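Local coordinates for D-methionine transport system permease protein MetI (PDB 3TUI) that is the membrane-spanning permease subunit of an ABC importer for D-methionine and probably carries the substrate across the inner membrane, at residues V13-M19 / A169-G173; G31-G35 / I104-E109; V36-R42 / V108-L113; L143-N148 / I210-V214. All blocks are in the same frame, centred on the assembly; numbering follows the deposited sequence.

Contact 1: residues V13-M19 / A169-G173; sequences VWETLAM and AGGLG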
loop_
_atom_site.group_PDB
_atom_site.type_symbol
_atom_site.label_atom_id
_atom_site.label_comp_id
_atom_site.label_asym_id
_atom_site.label_seq_id
_atom_site.Cartn_x
_atom_site.Cartn_y
_atom_site.Cartn_z
ATOM N N VAL A 13 36.277 -31.074 6.503
ATOM C CA VAL A 13 35.813 -29.788 6.999
ATOM C C VAL A 13 36.432 -28.697 6.130
ATOM O O VAL A 13 35.773 -27.745 5.744
ATOM C CB VAL A 13 36.185 -29.586 8.496
ATOM C CG1 VAL A 13 36.525 -28.129 8.774
ATOM C CG2 VAL A 13 35.072 -30.093 9.425
ATOM N N TRP A 14 37.706 -28.848 5.807
ATOM C CA TRP A 14 38.350 -27.897 4.924
ATOM C C TRP A 14 37.900 -28.093 3.484
ATOM O O TRP A 14 37.471 -27.153 2.824
ATOM C CB TRP A 14 39.868 -28.001 5.066
ATOM C CG TRP A 14 40.651 -27.088 4.167
ATOM C CD1 TRP A 14 41.432 -27.450 3.097
ATOM C CD2 TRP A 14 40.701 -25.654 4.240
ATOM N NE1 TRP A 14 41.986 -26.327 2.518
ATOM C CE2 TRP A 14 41.553 -25.206 3.196
ATOM C CE3 TRP A 14 40.116 -24.694 5.091
ATOM C CZ2 TRP A 14 41.834 -23.836 2.977
ATOM C CZ3 TRP A 14 40.393 -23.333 4.879
ATOM C CH2 TRP A 14 41.245 -22.921 3.829
ATOM N N GLU A 15 37.984 -29.328 3.007
ATOM C CA GLU A 15 37.632 -29.636 1.622
ATOM C C GLU A 15 36.155 -29.278 1.366
ATOM O O GLU A 15 35.737 -29.035 0.228
ATOM C CB GLU A 15 37.936 -31.111 1.314
ATOM C CG GLU A 15 39.447 -31.448 1.316
ATOM C CD GLU A 15 39.781 -32.845 0.763
ATOM O OE1 GLU A 15 39.540 -33.098 -0.442
ATOM O OE2 GLU A 15 40.282 -33.687 1.540
ATOM N N THR A 16 35.372 -29.235 2.441
ATOM C CA THR A 16 33.986 -28.761 2.358
ATOM C C THR A 16 33.872 -27.221 2.259
ATOM O O THR A 16 33.172 -26.683 1.391
ATOM C CB THR A 16 33.120 -29.300 3.557
ATOM O OG1 THR A 16 33.105 -30.738 3.552
ATOM C CG2 THR A 16 31.695 -28.804 3.439
ATOM N N LEU A 17 34.570 -26.522 3.145
ATOM C CA LEU A 17 34.518 -25.073 3.151
ATOM C C LEU A 17 35.058 -24.592 1.815
ATOM O O LEU A 17 34.539 -23.653 1.197
ATOM C CB LEU A 17 35.330 -24.533 4.320
ATOM C CG LEU A 17 34.420 -24.585 5.556
ATOM C CD1 LEU A 17 35.219 -24.639 6.866
ATOM C CD2 LEU A 17 33.360 -23.453 5.573
ATOM N N ALA A 18 36.088 -25.305 1.363
ATOM C CA ALA A 18 36.766 -25.039 0.106
ATOM C C ALA A 18 35.786 -25.007 -1.065
ATOM O O ALA A 18 35.543 -23.954 -1.681
ATOM C CB ALA A 18 37.825 -26.102 -0.120
ATOM N N MET A 19 35.238 -26.185 -1.352
ATOM C CA MET A 19 34.290 -26.394 -2.433
ATOM C C MET A 19 33.157 -25.371 -2.357
ATOM O O MET A 19 32.914 -24.606 -3.302
ATOM C CB MET A 19 33.733 -27.819 -2.323
ATOM C CG MET A 19 34.643 -28.908 -2.888
ATOM S SD MET A 19 33.910 -30.562 -2.869
ATOM C CE MET A 19 33.959 -30.923 -1.104
ATOM N N ALA A 169 34.162 -36.017 -4.821
ATOM C CA ALA A 169 34.631 -34.648 -4.739
ATOM C C ALA A 169 35.518 -34.545 -3.512
ATOM O O ALA A 169 36.254 -33.569 -3.322
ATOM C CB ALA A 169 33.454 -33.693 -4.638
ATOM N N GLY A 170 35.452 -35.585 -2.689
ATOM C CA GLY A 170 36.095 -35.553 -1.398
ATOM C C GLY A 170 35.241 -34.714 -0.488
ATOM O O GLY A 170 34.041 -34.578 -0.711
ATOM N N GLY A 171 35.852 -34.135 0.536
ATOM C CA GLY A 171 35.103 -33.387 1.528
ATOM C C GLY A 171 34.310 -34.265 2.487
ATOM O O GLY A 171 34.254 -35.499 2.381
ATOM N N LEU A 172 33.670 -33.601 3.430
ATOM C CA LEU A 172 32.980 -34.281 4.495
ATOM C C LEU A 172 31.914 -35.207 3.910
ATOM O O LEU A 172 31.404 -36.116 4.601
ATOM C CB LEU A 172 32.371 -33.253 5.447
ATOM C CG LEU A 172 33.390 -32.478 6.294
ATOM C CD1 LEU A 172 32.736 -31.301 7.003
ATOM C CD2 LEU A 172 34.140 -33.383 7.267
ATOM N N GLY A 173 31.583 -34.971 2.638
ATOM C CA GLY A 173 30.557 -35.746 1.969
ATOM C C GLY A 173 31.092 -37.116 1.619
ATOM O O GLY A 173 30.400 -38.137 1.716
#
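Thr16, on helix 3-40, meets Leu172 near the start of helix 171-182 through a hydrogen bond. Leu172 N donates to Thr16 OG1 at 2.9 Å, with a fairly straight N-H...O angle of 163°. The bond ties the first long helix of the type-1 ABC permease fold to the glycine-containing turn that leads into helix 171-182. Around it the Leu172 side chain lies alongside Val13, with Leu172 CD1 3.6 Å from Val13 CG2, and crosses Thr16 at about a right angle. An alanine in place of Leu172 lacks the branch beyond CB, and a gap would probably open beside Val13 and the Thr16 hydroxyl. Gly171 brings bare backbone against the helix, its CA 3.6 Å from Glu15 CB.

The Thr16 hydroxyl stands beside its own backbone N (chi1 -60°), where it also hydrogen-bonds Gly12 O in the preceding turn. Leu199 of helix 186-211 packs on Thr16, and Leu195 of the same helix packs on Val13. Met19 rests on Leu89, Ala92 and Leu96 of helix 89-112. Its chain bends at chi3 (-72°): Met19 SD lies 3.6 Å from Ala169 CB, while Met19 CE turns to Gly170 O at 3.7 Å.

Contact 2: residues G31-G35 / I104-E109; sequences GLPVG and IARMVE
Gly35 and Ala105 bring their two helices close together, with the Gly35 CA 3.9 Å from the Ala105 CA. The short axes of 31-35 and 104-109 approach to 7.3 Å and run in broadly the same direction, crossing at -45°. No hydrogen bond links the segments.

The tight part is built on small residues. Gly31 O faces Ala105, whose CA makes a CA-H...O contact with it at 3.2 Å. The Ala105 methyl fits between Gly31 and Val34, and Val34 CG1 comes to 3.5 Å from Ala105 CB. Gly35 presents its CA to Val108, with Val108 CB 4.1 Å away. A modelled CB on either glycine would run into the facing helix. Ile104 turns CG2, not its longer branch, to helix 3-40, and CG2 sits 3.8 Å from Gly31 CA.

The looser side lies toward the partly exposed Leu32. Its first bond leads away from helix 104-109, but with CG anti to the backbone N (chi1 -178°) the end of the chain swings back. Leu32 CD1 then meets Val108 CG1 at 3.7 Å, the two side chains crossing at about a right angle. At the other margin Glu109 touches Gly35 O only through its aliphatic part, and its carboxylate leads away to a hydrogen bond with Tyr53 OH. Behind the contact, Leu146 and Thr153 of helix 130-163 pack on Val108 and Ile104. Gly31 and Gly35, four residues apart with alanine opposite, make the pattern of a GxxxG helix pair, familiar from membrane proteins.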
loop_
_atom_site.group_PDB
_atom_site.type_symbol
_atom_site.label_atom_id
_atom_site.label_comp_id
_atom_site.label_asym_id
_atom_site.label_seq_id
_atom_site.Cartn_x
_atom_site.Cartn_y
_atom_site.Cartn_z
ATOM N N GLY A 31 26.188 -15.847 -12.107
ATOM C CA GLY A 31 24.771 -15.568 -11.883
ATOM C C GLY A 31 24.409 -14.100 -11.661
ATOM O O GLY A 31 23.319 -13.646 -12.040
ATOM N N LEU A 32 25.336 -13.356 -11.050
ATOM C CA LEU A 32 25.126 -11.949 -10.709
ATOM C C LEU A 32 24.885 -11.060 -11.931
ATOM O O LEU A 32 23.863 -10.373 -12.007
ATOM C CB LEU A 32 26.273 -11.405 -9.850
ATOM C CG LEU A 32 26.029 -9.947 -9.461
ATOM C CD1 LEU A 32 24.837 -9.842 -8.513
ATOM C CD2 LEU A 32 27.269 -9.256 -8.899
ATOM N N PRO A 33 25.831 -11.054 -12.880
ATOM C CA PRO A 33 25.616 -10.419 -14.181
ATOM C C PRO A 33 24.472 -11.058 -14.944
ATOM O O PRO A 33 23.778 -10.373 -15.694
ATOM C CB PRO A 33 26.931 -10.674 -14.916
ATOM C CG PRO A 33 27.919 -10.818 -13.840
ATOM C CD PRO A 33 27.212 -11.532 -12.741
ATOM N N VAL A 34 24.280 -12.359 -14.778
ATOM C CA VAL A 34 23.167 -12.994 -15.464
ATOM C C VAL A 34 21.865 -12.428 -14.903
ATOM O O VAL A 34 20.964 -12.025 -15.655
ATOM C CB VAL A 34 23.195 -14.535 -15.359
ATOM C CG1 VAL A 34 21.932 -15.123 -15.967
ATOM C CG2 VAL A 34 24.410 -15.086 -16.043
ATOM N N GLY A 35 21.788 -12.387 -13.572
ATOM C CA GLY A 35 20.616 -11.876 -12.876
ATOM C C GLY A 35 20.290 -10.459 -13.292
ATOM O O GLY A 35 19.186 -10.179 -13.746
ATOM N N ILE A 104 21.519 -18.585 -8.367
ATOM C CA ILE A 104 21.966 -17.254 -8.036
ATOM C C ILE A 104 21.283 -16.220 -8.953
ATOM O O ILE A 104 20.644 -15.280 -8.450
ATOM C CB ILE A 104 23.482 -17.164 -8.141
ATOM C CG1 ILE A 104 24.103 -17.931 -6.966
ATOM C CG2 ILE A 104 23.916 -15.697 -8.188
ATOM C CD1 ILE A 104 25.574 -18.220 -7.094
ATOM N N ALA A 105 21.367 -16.398 -10.274
ATOM C CA ALA A 105 20.801 -15.398 -11.180
ATOM C C ALA A 105 19.314 -15.158 -10.926
ATOM O O ALA A 105 18.873 -14.006 -10.828
ATOM C CB ALA A 105 21.043 -15.757 -12.626
ATOM N N ARG A 106 18.538 -16.233 -10.824
ATOM C CA ARG A 106 17.136 -16.079 -10.485
ATOM C C ARG A 106 16.938 -15.261 -9.217
ATOM O O ARG A 106 16.079 -14.369 -9.179
ATOM C CB ARG A 106 16.444 -17.429 -10.339
ATOM C CG ARG A 106 14.946 -17.292 -10.263
ATOM C CD ARG A 106 14.421 -16.296 -11.314
ATOM N NE ARG A 106 14.747 -16.669 -12.695
ATOM C CZ ARG A 106 13.876 -17.222 -13.535
ATOM N NH1 ARG A 106 12.637 -17.455 -13.131
ATOM N NH2 ARG A 106 14.236 -17.532 -14.773
ATOM N N MET A 107 17.721 -15.556 -8.176
ATOM C CA MET A 107 17.611 -14.789 -6.936
ATOM C C MET A 107 17.955 -13.340 -7.100
ATOM O O MET A 107 17.218 -12.468 -6.636
ATOM C CB MET A 107 18.436 -15.375 -5.808
ATOM C CG MET A 107 17.837 -16.616 -5.229
ATOM S SD MET A 107 18.972 -17.216 -3.988
ATOM C CE MET A 107 18.080 -18.692 -3.474
ATOM N N VAL A 108 19.064 -13.085 -7.779
ATOM C CA VAL A 108 19.509 -11.710 -7.982
ATOM C C VAL A 108 18.420 -10.835 -8.625
ATOM O O VAL A 108 18.112 -9.749 -8.133
ATOM C CB VAL A 108 20.793 -11.669 -8.812
ATOM C CG1 VAL A 108 21.184 -10.220 -9.063
ATOM C CG2 VAL A 108 21.926 -12.416 -8.079
ATOM N N GLU A 109 17.822 -11.334 -9.703
ATOM C CA GLU A 109 16.721 -10.632 -10.362
ATOM C C GLU A 109 15.511 -10.478 -9.442
ATOM O O GLU A 109 14.870 -9.432 -9.403
ATOM C CB GLU A 109 16.303 -11.357 -11.639
ATOM C CG GLU A 109 15.259 -10.630 -12.487
ATOM C CD GLU A 109 14.274 -11.583 -13.130
ATOM O OE1 GLU A 109 13.906 -12.574 -12.465
ATOM O OE2 GLU A 109 13.910 -11.372 -14.311
#

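Contact 3: residues V36-R42 / V108-L113; sequences VLLYVTR and VENALL
Tyr39 and Glu109 bring the two backbones nearest where helices 3-40 and 89-112 near their ends, their CA atoms 5.1 Å apart. The short axes of 36-40 and 108-112 approach to 8.3 Å and cross at -48°.

The Tyr39 ring is the centre. Leu112 CB stands over one face, 3.6 Å from the ring centroid and 12° off its normal, a CH-pi contact. Leu113 takes the ring edge, its CD2 3.3 Å from Tyr39 CE1. Tyr39 CG is anti to the backbone N, which carries the ring along Leu112 and past Leu113. A serine in place of Tyr39 would probably leave Leu112 CB and Leu113 CD2 facing a gap. Leu112 CD1 meets Val36 CG2 at 4.0 Å. Leu138 of helix 130-163 also touches Tyr39 and Leu112.

Arg42 lays one guanidinium face against the Leu113 methyls. Its salt bridge is long, with Arg42 NH1 3.9 Å from Glu109 OE2 and the flat groups 81° apart. Glu109 OE2, the oxygen Tyr53 OH holds, also lies 3.0 Å from another acceptor, Leu38 O. That may disfavour its charge, which Arg42 and Tyr53 would probably offset. The contact thus appears to rest mainly on apolar and CH-pi packing.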
loop_
_atom_site.group_PDB
_atom_site.type_symbol
_atom_site.label_atom_id
_atom_site.label_comp_id
_atom_site.label_asym_id
_atom_site.label_seq_id
_atom_site.Cartn_x
_atom_site.Cartn_y
_atom_site.Cartn_z
ATOM N N VAL A 36 21.276 -9.581 -13.150
ATOM C CA VAL A 36 21.157 -8.192 -13.574
ATOM C C VAL A 36 20.602 -8.069 -14.979
ATOM O O VAL A 36 19.705 -7.268 -15.244
ATOM C CB VAL A 36 22.511 -7.465 -13.505
ATOM C CG1 VAL A 36 22.449 -6.179 -14.298
ATOM C CG2 VAL A 36 22.899 -7.198 -12.066
ATOM N N LEU A 37 21.136 -8.876 -15.881
ATOM C CA LEU A 37 20.780 -8.725 -17.276
ATOM C C LEU A 37 19.466 -9.468 -17.564
ATOM O O LEU A 37 18.901 -9.329 -18.645
ATOM C CB LEU A 37 21.940 -9.155 -18.194
ATOM C CG LEU A 37 23.263 -8.355 -18.060
ATOM C CD1 LEU A 37 24.426 -9.046 -18.786
ATOM C CD2 LEU A 37 23.172 -6.906 -18.542
ATOM N N LEU A 38 18.992 -10.244 -16.584
ATOM C CA LEU A 38 17.623 -10.786 -16.574
ATOM C C LEU A 38 16.574 -9.783 -16.087
ATOM O O LEU A 38 15.401 -9.882 -16.447
ATOM C CB LEU A 38 17.527 -12.043 -15.705
ATOM C CG LEU A 38 17.631 -13.479 -16.229
ATOM C CD1 LEU A 38 17.718 -14.436 -15.038
ATOM C CD2 LEU A 38 16.430 -13.825 -17.096
ATOM N N TYR A 39 17.001 -8.861 -15.222
ATOM C CA TYR A 39 16.128 -7.841 -14.642
ATOM C C TYR A 39 15.836 -6.796 -15.689
ATOM O O TYR A 39 14.673 -6.517 -15.983
ATOM C CB TYR A 39 16.779 -7.206 -13.400
ATOM C CG TYR A 39 15.949 -6.121 -12.711
ATOM C CD1 TYR A 39 14.778 -6.451 -12.034
ATOM C CD2 TYR A 39 16.376 -4.785 -12.666
ATOM C CE1 TYR A 39 14.018 -5.489 -11.382
ATOM C CE2 TYR A 39 15.617 -3.798 -12.003
ATOM C CZ TYR A 39 14.434 -4.166 -11.363
ATOM O OH TYR A 39 13.650 -3.233 -10.698
ATOM N N VAL A 40 16.900 -6.262 -16.285
ATOM C CA VAL A 40 16.768 -5.199 -17.283
ATOM C C VAL A 40 15.861 -5.598 -18.449
ATOM O O VAL A 40 15.010 -4.818 -18.862
ATOM C CB VAL A 40 18.133 -4.683 -17.835
ATOM C CG1 VAL A 40 19.104 -4.401 -16.702
ATOM C CG2 VAL A 40 18.732 -5.665 -18.829
ATOM N N THR A 41 16.027 -6.809 -18.970
ATOM C CA THR A 41 15.395 -7.174 -20.237
ATOM C C THR A 41 13.877 -7.330 -20.182
ATOM O O THR A 41 13.220 -7.399 -21.228
ATOM C CB THR A 41 16.016 -8.431 -20.838
ATOM O OG1 THR A 41 15.983 -9.485 -19.869
ATOM C CG2 THR A 41 17.450 -8.156 -21.271
ATOM N N ARG A 42 13.322 -7.399 -18.973
ATOM C CA ARG A 42 11.872 -7.507 -18.800
ATOM C C ARG A 42 11.126 -6.303 -19.385
ATOM O O ARG A 42 11.696 -5.217 -19.518
ATOM C CB ARG A 42 11.524 -7.689 -17.320
ATOM C CG ARG A 42 11.495 -9.139 -16.882
ATOM C CD ARG A 42 11.746 -9.311 -15.391
ATOM N NE ARG A 42 10.636 -8.839 -14.575
ATOM C CZ ARG A 42 9.860 -9.633 -13.846
ATOM N NH1 ARG A 42 10.053 -10.942 -13.869
ATOM N NH2 ARG A 42 8.871 -9.122 -13.122
ATOM N N VAL A 108 19.064 -13.085 -7.779
ATOM C CA VAL A 108 19.509 -11.710 -7.982
ATOM C C VAL A 108 18.420 -10.835 -8.625
ATOM O O VAL A 108 18.112 -9.749 -8.133
ATOM C CB VAL A 108 20.793 -11.669 -8.812
ATOM C CG1 VAL A 108 21.184 -10.220 -9.063
ATOM C CG2 VAL A 108 21.926 -12.416 -8.079
ATOM N N GLU A 109 17.822 -11.334 -9.703
ATOM C CA GLU A 109 16.721 -10.632 -10.362
ATOM C C GLU A 109 15.511 -10.478 -9.442
ATOM O O GLU A 109 14.870 -9.432 -9.403
ATOM C CB GLU A 109 16.303 -11.357 -11.639
ATOM C CG GLU A 109 15.259 -10.630 -12.487
ATOM C CD GLU A 109 14.274 -11.583 -13.130
ATOM O OE1 GLU A 109 13.906 -12.574 -12.465
ATOM O OE2 GLU A 109 13.910 -11.372 -14.311
ATOM N N ASN A 110 15.179 -11.525 -8.713
ATOM C CA ASN A 110 14.101 -11.388 -7.772
ATOM C C ASN A 110 14.443 -10.345 -6.708
ATOM O O ASN A 110 13.575 -9.604 -6.257
ATOM C CB ASN A 110 13.773 -12.739 -7.133
ATOM C CG ASN A 110 12.959 -13.643 -8.055
ATOM O OD1 ASN A 110 12.345 -13.166 -9.025
ATOM N ND2 ASN A 110 12.955 -14.955 -7.760
ATOM N N ALA A 111 15.705 -10.282 -6.300
ATOM C CA ALA A 111 16.110 -9.235 -5.368
ATOM C C ALA A 111 15.999 -7.863 -6.041
ATOM O O ALA A 111 15.404 -6.930 -5.468
ATOM C CB ALA A 111 17.533 -9.477 -4.825
ATOM N N LEU A 112 16.544 -7.729 -7.251
ATOM C CA LEU A 112 16.419 -6.455 -7.924
ATOM C C LEU A 112 14.935 -6.065 -8.013
ATOM O O LEU A 112 14.601 -4.896 -7.802
ATOM C CB LEU A 112 17.077 -6.448 -9.306
ATOM C CG LEU A 112 18.613 -6.399 -9.293
ATOM C CD1 LEU A 112 19.200 -6.599 -10.699
ATOM C CD2 LEU A 112 19.104 -5.104 -8.677
ATOM N N LEU A 113 14.035 -7.018 -8.267
ATOM C CA LEU A 113 12.611 -6.676 -8.472
ATOM C C LEU A 113 11.910 -6.061 -7.223
ATOM O O LEU A 113 10.806 -5.492 -7.333
ATOM C CB LEU A 113 11.822 -7.892 -8.968
ATOM C CG LEU A 113 12.042 -8.382 -10.407
ATOM C CD1 LEU A 113 11.452 -9.775 -10.523
ATOM C CD2 LEU A 113 11.422 -7.498 -11.444
#

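Contact 4: residues L143-N148 / I210-V214; sequences LPGLVN and IVRAV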
loop_
_atom_site.group_PDB
_atom_site.type_symbol
_atom_site.label_atom_id
_atom_site.label_comp_id
_atom_site.label_asym_id
_atom_site.label_seq_id
_atom_site.Cartn_x
_atom_site.Cartn_y
_atom_site.Cartn_z
ATOM N N LEU A 143 21.341 -4.992 -1.573
ATOM C CA LEU A 143 22.455 -5.578 -0.826
ATOM C C LEU A 143 21.953 -6.531 0.268
ATOM O O LEU A 143 22.464 -7.647 0.419
ATOM C CB LEU A 143 23.376 -4.523 -0.225
ATOM C CG LEU A 143 24.488 -5.223 0.564
ATOM C CD1 LEU A 143 25.503 -5.825 -0.419
ATOM C CD2 LEU A 143 25.214 -4.278 1.451
ATOM N N PRO A 144 20.956 -6.094 1.048
ATOM C CA PRO A 144 20.336 -7.046 1.973
ATOM C C PRO A 144 19.790 -8.259 1.229
ATOM O O PRO A 144 20.062 -9.396 1.624
ATOM C CB PRO A 144 19.180 -6.248 2.589
ATOM C CG PRO A 144 19.016 -5.053 1.714
ATOM C CD PRO A 144 20.378 -4.754 1.179
ATOM N N GLY A 145 19.058 -8.017 0.149
ATOM C CA GLY A 145 18.514 -9.104 -0.640
ATOM C C GLY A 145 19.616 -10.032 -1.117
ATOM O O GLY A 145 19.525 -11.264 -0.972
ATOM N N LEU A 146 20.664 -9.427 -1.670
ATOM C CA LEU A 146 21.739 -10.172 -2.295
ATOM C C LEU A 146 22.540 -10.917 -1.267
ATOM O O LEU A 146 22.976 -12.043 -1.509
ATOM C CB LEU A 146 22.660 -9.254 -3.114
ATOM C CG LEU A 146 22.029 -8.679 -4.383
ATOM C CD1 LEU A 146 22.972 -7.711 -5.100
ATOM C CD2 LEU A 146 21.594 -9.822 -5.311
ATOM N N VAL A 147 22.760 -10.280 -0.126
ATOM C CA VAL A 147 23.490 -10.945 0.924
ATOM C C VAL A 147 22.624 -12.059 1.448
ATOM O O VAL A 147 23.109 -13.185 1.676
ATOM C CB VAL A 147 23.974 -9.962 2.017
ATOM C CG1 VAL A 147 24.467 -10.695 3.282
ATOM C CG2 VAL A 147 25.070 -9.087 1.421
ATOM N N ASN A 148 21.331 -11.814 1.537
ATOM C CA ASN A 148 20.488 -12.947 1.848
ATOM C C ASN A 148 20.684 -14.143 0.861
ATOM O O ASN A 148 20.871 -15.287 1.308
ATOM C CB ASN A 148 19.030 -12.568 1.894
ATOM C CG ASN A 148 18.255 -13.506 2.768
ATOM O OD1 ASN A 148 18.352 -13.419 4.003
ATOM N ND2 ASN A 148 17.561 -14.477 2.158
ATOM N N ILE A 210 25.169 -10.309 8.852
ATOM C CA ILE A 210 25.471 -9.302 7.840
ATOM C C ILE A 210 24.224 -8.561 7.360
ATOM O O ILE A 210 24.238 -7.344 7.235
ATOM C CB ILE A 210 26.233 -9.902 6.640
ATOM C CG1 ILE A 210 27.480 -10.631 7.145
ATOM C CG2 ILE A 210 26.610 -8.814 5.635
ATOM C CD1 ILE A 210 28.069 -11.602 6.158
ATOM N N VAL A 211 23.146 -9.289 7.101
ATOM C CA VAL A 211 21.930 -8.673 6.579
ATOM C C VAL A 211 21.279 -7.718 7.591
ATOM O O VAL A 211 20.825 -6.622 7.236
ATOM C CB VAL A 211 20.901 -9.734 6.117
ATOM C CG1 VAL A 211 19.579 -9.065 5.745
ATOM C CG2 VAL A 211 21.454 -10.561 4.964
ATOM N N ARG A 212 21.213 -8.164 8.840
ATOM C CA ARG A 212 20.790 -7.347 9.969
ATOM C C ARG A 212 21.668 -6.098 10.109
ATOM O O ARG A 212 21.252 -5.093 10.676
ATOM C CB ARG A 212 20.822 -8.206 11.237
ATOM C CG ARG A 212 20.861 -7.451 12.537
ATOM C CD ARG A 212 21.312 -8.368 13.672
ATOM N NE ARG A 212 21.900 -7.611 14.778
ATOM C CZ ARG A 212 23.189 -7.282 14.863
ATOM N NH1 ARG A 212 23.636 -6.588 15.909
ATOM N NH2 ARG A 212 24.031 -7.640 13.904
ATOM N N ALA A 213 22.869 -6.156 9.552
ATOM C CA ALA A 213 23.805 -5.037 9.619
ATOM C C ALA A 213 23.541 -3.910 8.603
ATOM O O ALA A 213 24.017 -2.783 8.789
ATOM C CB ALA A 213 25.249 -5.544 9.494
ATOM N N VAL A 214 22.792 -4.205 7.541
ATOM C CA VAL A 214 22.447 -3.200 6.520
ATOM C C VAL A 214 21.313 -2.243 6.962
ATOM O O VAL A 214 20.336 -2.671 7.587
ATOM C CB VAL A 214 22.092 -3.866 5.172
ATOM C CG1 VAL A 214 23.158 -4.907 4.779
ATOM C CG2 VAL A 214 20.703 -4.493 5.250
#
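Val147 and Val211 pack together where helix 130-163 meets the end of helix 186-211, at the foot of the transmembrane helix bundle. Segment 210-214 is on the cytoplasmic side, and 143-148 is predicted to be. The contact lies at the surface and has no hydrogen bond across it.

Apolar side chains make most of it. Val147 is the middle piece. Its CG1 is anti to the backbone N (chi1 167°) and reaches two partners, Val211 CG2 at 3.5 Å and Ile210 CG2 at 3.7 Å. The Val147 and Val211 side chains slide past each other in opposite directions, whereas Val147 and Ile210 cross at about a right angle. One turn earlier, Pro144 gives its ring to Val214. Leu143 adds its end, with CD2 4.0 Å from Val214 CG1.

A second kind of contact is methyl against backbone. Val211 CG2 lies 3.8 Å from Pro144 O and 3.7 Å from Asn148 N. These two backbone atoms already pair within their own helix, since Asn148 N donates to Pro144 O.

Backbone shape sets the partners in place. Helix 130-163 is kinked at Pro144 and Gly145, whose N atoms lack a bond to the turn before. On the other segment a type I beta turn runs from Val211 to Val214, closed by Val214 N to Val211 O. It returns the chain toward Pro144, and Val214 CG2 ends 3.5 Å from Pro144 CB.

How the contacts relate
Contacts 2 and 3 are neighbours, with centres 7 Å apart. Both join helix 3-40 to helix 89-112 and share Val108 and Glu109. Contact 1 uses the same first helix on the opposite side of the chain's centre, its centre 25 Å from that of contact 2. Along the chain, contacts 2 and 3 are nested inside the loop closed by contact 1. Contact 4 follows them in series and crosses contact 1. It joins helices 130-163 and 186-211. Helix 3-40 is thus fixed at separate levels. Leu146 of helix 130-163 packs on Val108, its CD2 3.8 Å from Val108 CG1, and so joins contact 4 to contacts 2 and 3.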